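Local atomic coordinates of Slr0280 protein (Synechocystis sp., PDB entry 5H3K), a protein that is of unknown function but carries a phosphodiester glycosidase (NAGPA-family) domain, so it may cleave sugar phosphodiesters. Residues A[161-166]-A[260-265]; A[247-252]-A[265-270]. All coordinates share one frame; numbering follows the deposited sequence.

Interaction 1: residues A[161-166]-A[260-265]; sequences QSWGER and VIDARA
Asp262 OD1 is the best-held atom: it takes a short hydrogen bond from Arg166 NE (2.6 Å) on its syn lone pair and a weak one from Arg166 NH2. Asp262 OD2 receives Arg166 NH2 at 3.0 Å, almost straight (177°), so the arginine grips the carboxylate side-on. With CG anti to the backbone N, the Arg166 chain runs alongside Asp262 and bends at chi3. These residues form a non-hydrogen-bonded pair between antiparallel strands 164-171 and 258-264, the central pair of a four-stranded sheet. At the adjoining hydrogen-bonded pair, Ala263 N meets Glu165 O at 2.8 Å, nearly along the C=O axis. Trp163 comes from the turn before, its CH2 edge 3.1 Å from Asp262 OD1. The Arg264 guanidinium lies flat over the indole (planes 15° apart) in a cation-pi stack, Arg264 CZ 3.8 Å from the centroid of the Trp163 five-membered ring; a salt bridge to Asp266 also holds its NE. An alanine in place of Trp163 would remove this platform and would probably leave the Arg264 guanidinium less firmly placed. At the backbone angles of Gly164 a CB would jam against Trp163 O, and it would also clash with Ala263 O across the strands.

Interaction 2: residues A[247-252]-A[265-270]; sequences KLQVST and ADAPPV
Lys247 NZ donates to the backbone carbonyl of Ala267, with 2.8 Å between NZ and Ala267 O. The ammonium sits above the carbonyl plane, 32° out of it, and the bond therefore does not follow a lone pair. An extended chain beyond CG carries NZ there, and Lys247 CE also lies 3.4 Å from Ala267 O. Two residues along the strand, Gln249 is extended as well, with CG anti to the backbone N (chi1 173°), and meets the Pro269 ring tip to tip: Gln249 CD is 3.7 Å from Pro269 CD. Its amide oxygen has a further link, because one water donates both to Gln249 OE1 at 2.9 Å and to Asp266 O at 2.5 Å. The arrangement lays an irregular linker against an outermost strand of an antiparallel four-stranded sheet; after strand 258-264 the chain turns back past its neighbour 247-253 on the way to strand 271-276. A cis peptide precedes Pro268, consistent with the turn of the linker there. The Pro268 ring touches Gln283 of strand 279-288. Backbone hydrogen bonds of Lys247 with Arg264 and of Gln249 with Asp262 hold the strand positions from which both side chains start.

Overall arrangement
The centres of interactions 1 and 2 lie about 8 Å apart, and both are built on one antiparallel sheet with the strand order 153-161, 164-171, 258-264, 247-253. Interaction 1 joins the two inner strands, whereas interaction 2 sets the outer strand 247-253 against the loop that follows 258-264. Along the chain the segments come as 161-166, 247-252, 260-265 and 265-270, so the contacts cross and share Ala265. Their direct junction is the strand pairing itself: Asp262 O lies 2.7 Å from Gln249 N, a probable hydrogen bond. At Ala265 the second segment of interaction 1 runs straight into the second segment of interaction 2, on the way to strand 271-276 of the next sheet.

Interaction 1: residues A[161-166]-A[260-265]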
loop_
_atom_site.group_PDB
_atom_site.type_symbol
_atom_site.label_atom_id
_atom_site.label_comp_id
_atom_site.label_asym_id
_atom_site.label_seq_id
_atom_site.Cartn_x
_atom_site.Cartn_y
_atom_site.Cartn_z
ATOM N N GLN A 161 -34.232 4.823 -6.172
ATOM C CA GLN A 161 -34.381 3.723 -5.223
ATOM C C GLN A 161 -34.316 4.323 -3.833
ATOM O O GLN A 161 -34.095 5.524 -3.698
ATOM C CB GLN A 161 -33.268 2.687 -5.387
ATOM C CG GLN A 161 -33.091 2.148 -6.809
ATOM C CD GLN A 161 -34.207 1.210 -7.244
ATOM O OE1 GLN A 161 -34.469 0.196 -6.599
ATOM N NE2 GLN A 161 -34.864 1.546 -8.347
ATOM N N SER A 162 -34.497 3.498 -2.803
ATOM C CA SER A 162 -34.474 3.995 -1.427
ATOM C C SER A 162 -33.119 4.616 -1.078
ATOM O O SER A 162 -33.043 5.620 -0.366
ATOM C CB SER A 162 -34.805 2.868 -0.443
ATOM O OG SER A 162 -33.821 1.849 -0.480
ATOM N N TRP A 163 -32.055 4.023 -1.610
ATOM C CA TRP A 163 -30.697 4.419 -1.247
ATOM C C TRP A 163 -29.987 5.313 -2.262
ATOM O O TRP A 163 -28.830 5.698 -2.052
ATOM C CB TRP A 163 -29.857 3.177 -0.984
ATOM C CG TRP A 163 -30.253 2.012 -1.830
ATOM C CD1 TRP A 163 -30.910 0.884 -1.422
ATOM C CD2 TRP A 163 -30.018 1.854 -3.234
ATOM N NE1 TRP A 163 -31.096 0.030 -2.489
ATOM C CE2 TRP A 163 -30.561 0.603 -3.608
ATOM C CE3 TRP A 163 -29.403 2.646 -4.206
ATOM C CZ2 TRP A 163 -30.502 0.131 -4.920
ATOM C CZ3 TRP A 163 -29.345 2.171 -5.506
ATOM C CH2 TRP A 163 -29.895 0.929 -5.851
ATOM N N GLY A 164 -30.665 5.637 -3.356
ATOM C CA GLY A 164 -30.084 6.506 -4.362
ATOM C C GLY A 164 -30.716 6.311 -5.724
ATOM O O GLY A 164 -31.925 6.450 -5.881
ATOM N N GLU A 165 -29.895 6.005 -6.721
ATOM C CA GLU A 165 -30.408 5.807 -8.070
ATOM C C GLU A 165 -29.725 4.641 -8.757
ATOM O O GLU A 165 -28.594 4.276 -8.420
ATOM C CB GLU A 165 -30.235 7.066 -8.916
ATOM C CG GLU A 165 -31.140 8.216 -8.525
ATOM C CD GLU A 165 -30.834 9.466 -9.324
ATOM O OE1 GLU A 165 -30.196 10.387 -8.766
ATOM O OE2 GLU A 165 -31.217 9.515 -10.515
ATOM N N ARG A 166 -30.411 4.072 -9.736
ATOM C CA ARG A 166 -29.911 2.896 -10.427
ATOM C C ARG A 166 -29.942 3.126 -11.921
ATOM O O ARG A 166 -30.908 3.676 -12.454
ATOM C CB ARG A 166 -30.769 1.682 -10.064
ATOM C CG ARG A 166 -30.648 0.517 -11.028
ATOM C CD ARG A 166 -31.357 -0.705 -10.454
ATOM N NE ARG A 166 -30.591 -1.299 -9.357
ATOM C CZ ARG A 166 -31.045 -2.241 -8.539
ATOM N NH1 ARG A 166 -32.288 -2.690 -8.666
ATOM N NH2 ARG A 166 -30.256 -2.723 -7.586
ATOM N N VAL A 260 -25.921 -3.663 -13.841
ATOM C CA VAL A 260 -26.673 -2.814 -12.936
ATOM C C VAL A 260 -25.722 -1.859 -12.220
ATOM O O VAL A 260 -24.788 -2.295 -11.541
ATOM C CB VAL A 260 -27.420 -3.663 -11.899
ATOM C CG1 VAL A 260 -28.239 -2.778 -10.982
ATOM C CG2 VAL A 260 -28.316 -4.661 -12.599
ATOM N N ILE A 261 -25.948 -0.559 -12.378
ATOM C CA ILE A 261 -25.091 0.441 -11.736
ATOM C C ILE A 261 -25.856 1.200 -10.664
ATOM O O ILE A 261 -26.740 1.998 -10.969
ATOM C CB ILE A 261 -24.542 1.447 -12.758
ATOM C CG1 ILE A 261 -23.765 0.719 -13.854
ATOM C CG2 ILE A 261 -23.660 2.483 -12.069
ATOM C CD1 ILE A 261 -23.523 1.580 -15.106
ATOM N N ASP A 262 -25.523 0.951 -9.403
ATOM C CA ASP A 262 -26.217 1.612 -8.308
ATOM C C ASP A 262 -25.358 2.748 -7.738
ATOM O O ASP A 262 -24.169 2.562 -7.464
ATOM C CB ASP A 262 -26.567 0.605 -7.207
ATOM C CG ASP A 262 -27.565 -0.444 -7.665
ATOM O OD1 ASP A 262 -28.463 -0.111 -8.455
ATOM O OD2 ASP A 262 -27.455 -1.607 -7.229
ATOM N N ALA A 263 -25.961 3.922 -7.577
ATOM C CA ALA A 263 -25.290 5.046 -6.918
ATOM C C ALA A 263 -25.830 5.172 -5.496
ATOM O O ALA A 263 -27.021 5.410 -5.296
ATOM C CB ALA A 263 -25.500 6.339 -7.695
ATOM N N ARG A 264 -24.958 4.999 -4.505
ATOM C CA ARG A 264 -25.380 5.025 -3.105
ATOM C C ARG A 264 -24.208 5.395 -2.198
ATOM O O ARG A 264 -23.044 5.281 -2.599
ATOM C CB ARG A 264 -25.977 3.662 -2.700
ATOM C CG ARG A 264 -24.987 2.503 -2.783
ATOM C CD ARG A 264 -25.676 1.140 -2.678
ATOM N NE ARG A 264 -26.429 1.007 -1.435
ATOM C CZ ARG A 264 -27.246 -0.005 -1.162
ATOM N NH1 ARG A 264 -27.410 -0.981 -2.044
ATOM N NH2 ARG A 264 -27.898 -0.035 -0.011
ATOM N N ALA A 265 -24.516 5.823 -0.975
ATOM C CA ALA A 265 -23.486 6.225 -0.024
ATOM C C ALA A 265 -22.965 5.057 0.822
ATOM O O ALA A 265 -21.835 5.092 1.310
ATOM C CB ALA A 265 -23.994 7.347 0.872
HETATM O O HOH W 1 -27.344 6.085 -0.171
#

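Interaction 2: residues A[247-252]-A[265-270]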
loop_
_atom_site.group_PDB
_atom_site.type_symbol
_atom_site.label_atom_id
_atom_site.label_comp_id
_atom_site.label_asym_id
_atom_site.label_seq_id
_atom_site.Cartn_x
_atom_site.Cartn_y
_atom_site.Cartn_z
ATOM N N LYS A 247 -21.058 6.605 -4.086
ATOM C CA LYS A 247 -20.148 5.745 -4.832
ATOM C C LYS A 247 -20.971 4.890 -5.764
ATOM O O LYS A 247 -22.191 4.859 -5.654
ATOM C CB LYS A 247 -19.370 4.832 -3.883
ATOM C CG LYS A 247 -18.630 5.563 -2.765
ATOM C CD LYS A 247 -17.870 4.558 -1.895
ATOM C CE LYS A 247 -17.616 5.096 -0.492
ATOM N NZ LYS A 247 -16.917 4.097 0.352
ATOM N N LEU A 248 -20.314 4.197 -6.680
ATOM C CA LEU A 248 -21.020 3.246 -7.530
ATOM C C LEU A 248 -20.849 1.834 -6.996
ATOM O O LEU A 248 -19.757 1.440 -6.603
ATOM C CB LEU A 248 -20.496 3.300 -8.958
ATOM C CG LEU A 248 -20.602 4.638 -9.672
ATOM C CD1 LEU A 248 -20.170 4.467 -11.123
ATOM C CD2 LEU A 248 -22.038 5.156 -9.585
ATOM N N GLN A 249 -21.936 1.076 -6.966
ATOM C CA GLN A 249 -21.833 -0.362 -6.736
ATOM C C GLN A 249 -22.401 -1.045 -7.967
ATOM O O GLN A 249 -23.575 -0.873 -8.282
ATOM C CB GLN A 249 -22.606 -0.775 -5.483
ATOM C CG GLN A 249 -22.688 -2.292 -5.275
ATOM C CD GLN A 249 -23.462 -2.673 -4.016
ATOM O OE1 GLN A 249 -23.600 -1.873 -3.083
ATOM N NE2 GLN A 249 -23.965 -3.902 -3.984
ATOM N N VAL A 250 -21.563 -1.805 -8.666
ATOM C CA VAL A 250 -21.947 -2.386 -9.948
ATOM C C VAL A 250 -22.048 -3.901 -9.865
ATOM O O VAL A 250 -21.180 -4.553 -9.284
ATOM C CB VAL A 250 -20.930 -2.016 -11.045
ATOM C CG1 VAL A 250 -21.419 -2.480 -12.417
ATOM C CG2 VAL A 250 -20.701 -0.523 -11.056
ATOM N N SER A 251 -23.103 -4.461 -10.454
ATOM C CA SER A 251 -23.304 -5.910 -10.455
ATOM C C SER A 251 -23.946 -6.370 -11.758
ATOM O O SER A 251 -24.292 -5.547 -12.615
ATOM C CB SER A 251 -24.179 -6.323 -9.280
ATOM O OG SER A 251 -25.403 -5.613 -9.311
ATOM N N THR A 252 -24.104 -7.683 -11.914
ATOM C CA THR A 252 -24.658 -8.229 -13.149
ATOM C C THR A 252 -25.921 -9.053 -12.886
ATOM O O THR A 252 -26.166 -9.489 -11.757
ATOM C CB THR A 252 -23.632 -9.083 -13.915
ATOM O OG1 THR A 252 -23.321 -10.258 -13.155
ATOM C CG2 THR A 252 -22.358 -8.286 -14.177
ATOM N N ALA A 265 -24.516 5.823 -0.975
ATOM C CA ALA A 265 -23.486 6.225 -0.024
ATOM C C ALA A 265 -22.965 5.057 0.822
ATOM O O ALA A 265 -21.835 5.092 1.310
ATOM C CB ALA A 265 -23.994 7.347 0.872
ATOM N N ASP A 266 -23.781 4.025 1.007
ATOM C CA ASP A 266 -23.353 2.886 1.823
ATOM C C ASP A 266 -22.760 1.756 0.968
ATOM O O ASP A 266 -23.411 0.743 0.699
ATOM C CB ASP A 266 -24.504 2.381 2.700
ATOM C CG ASP A 266 -25.757 2.078 1.899
ATOM O OD1 ASP A 266 -25.986 2.747 0.867
ATOM O OD2 ASP A 266 -26.509 1.164 2.298
ATOM N N ALA A 267 -21.506 1.941 0.558
ATOM C CA ALA A 267 -20.816 1.029 -0.350
ATOM C C ALA A 267 -19.345 1.117 0.010
ATOM O O ALA A 267 -18.930 2.110 0.613
ATOM C CB ALA A 267 -21.033 1.468 -1.794
ATOM N N PRO A 268 -18.540 0.104 -0.364
ATOM C CA PRO A 268 -18.868 -1.136 -1.081
ATOM C C PRO A 268 -19.458 -2.170 -0.128
ATOM O O PRO A 268 -19.360 -1.991 1.089
ATOM C CB PRO A 268 -17.503 -1.596 -1.599
ATOM C CG PRO A 268 -16.542 -1.104 -0.563
ATOM C CD PRO A 268 -17.088 0.230 -0.126
ATOM N N PRO A 269 -20.074 -3.231 -0.667
ATOM C CA PRO A 269 -20.708 -4.229 0.201
ATOM C C PRO A 269 -19.689 -5.064 0.981
ATOM O O PRO A 269 -18.505 -5.085 0.617
ATOM C CB PRO A 269 -21.490 -5.103 -0.785
ATOM C CG PRO A 269 -20.846 -4.878 -2.114
ATOM C CD PRO A 269 -20.354 -3.470 -2.096
ATOM N N VAL A 270 -20.137 -5.740 2.038
ATOM C CA VAL A 270 -19.227 -6.528 2.871
ATOM C C VAL A 270 -18.736 -7.751 2.124
ATOM O O VAL A 270 -19.418 -8.271 1.240
ATOM C CB VAL A 270 -19.869 -6.951 4.202
ATOM C CG1 VAL A 270 -20.532 -5.756 4.868
ATOM C CG2 VAL A 270 -20.872 -8.063 3.983
HETATM O O HOH W 2 -23.070 -1.561 -0.223
#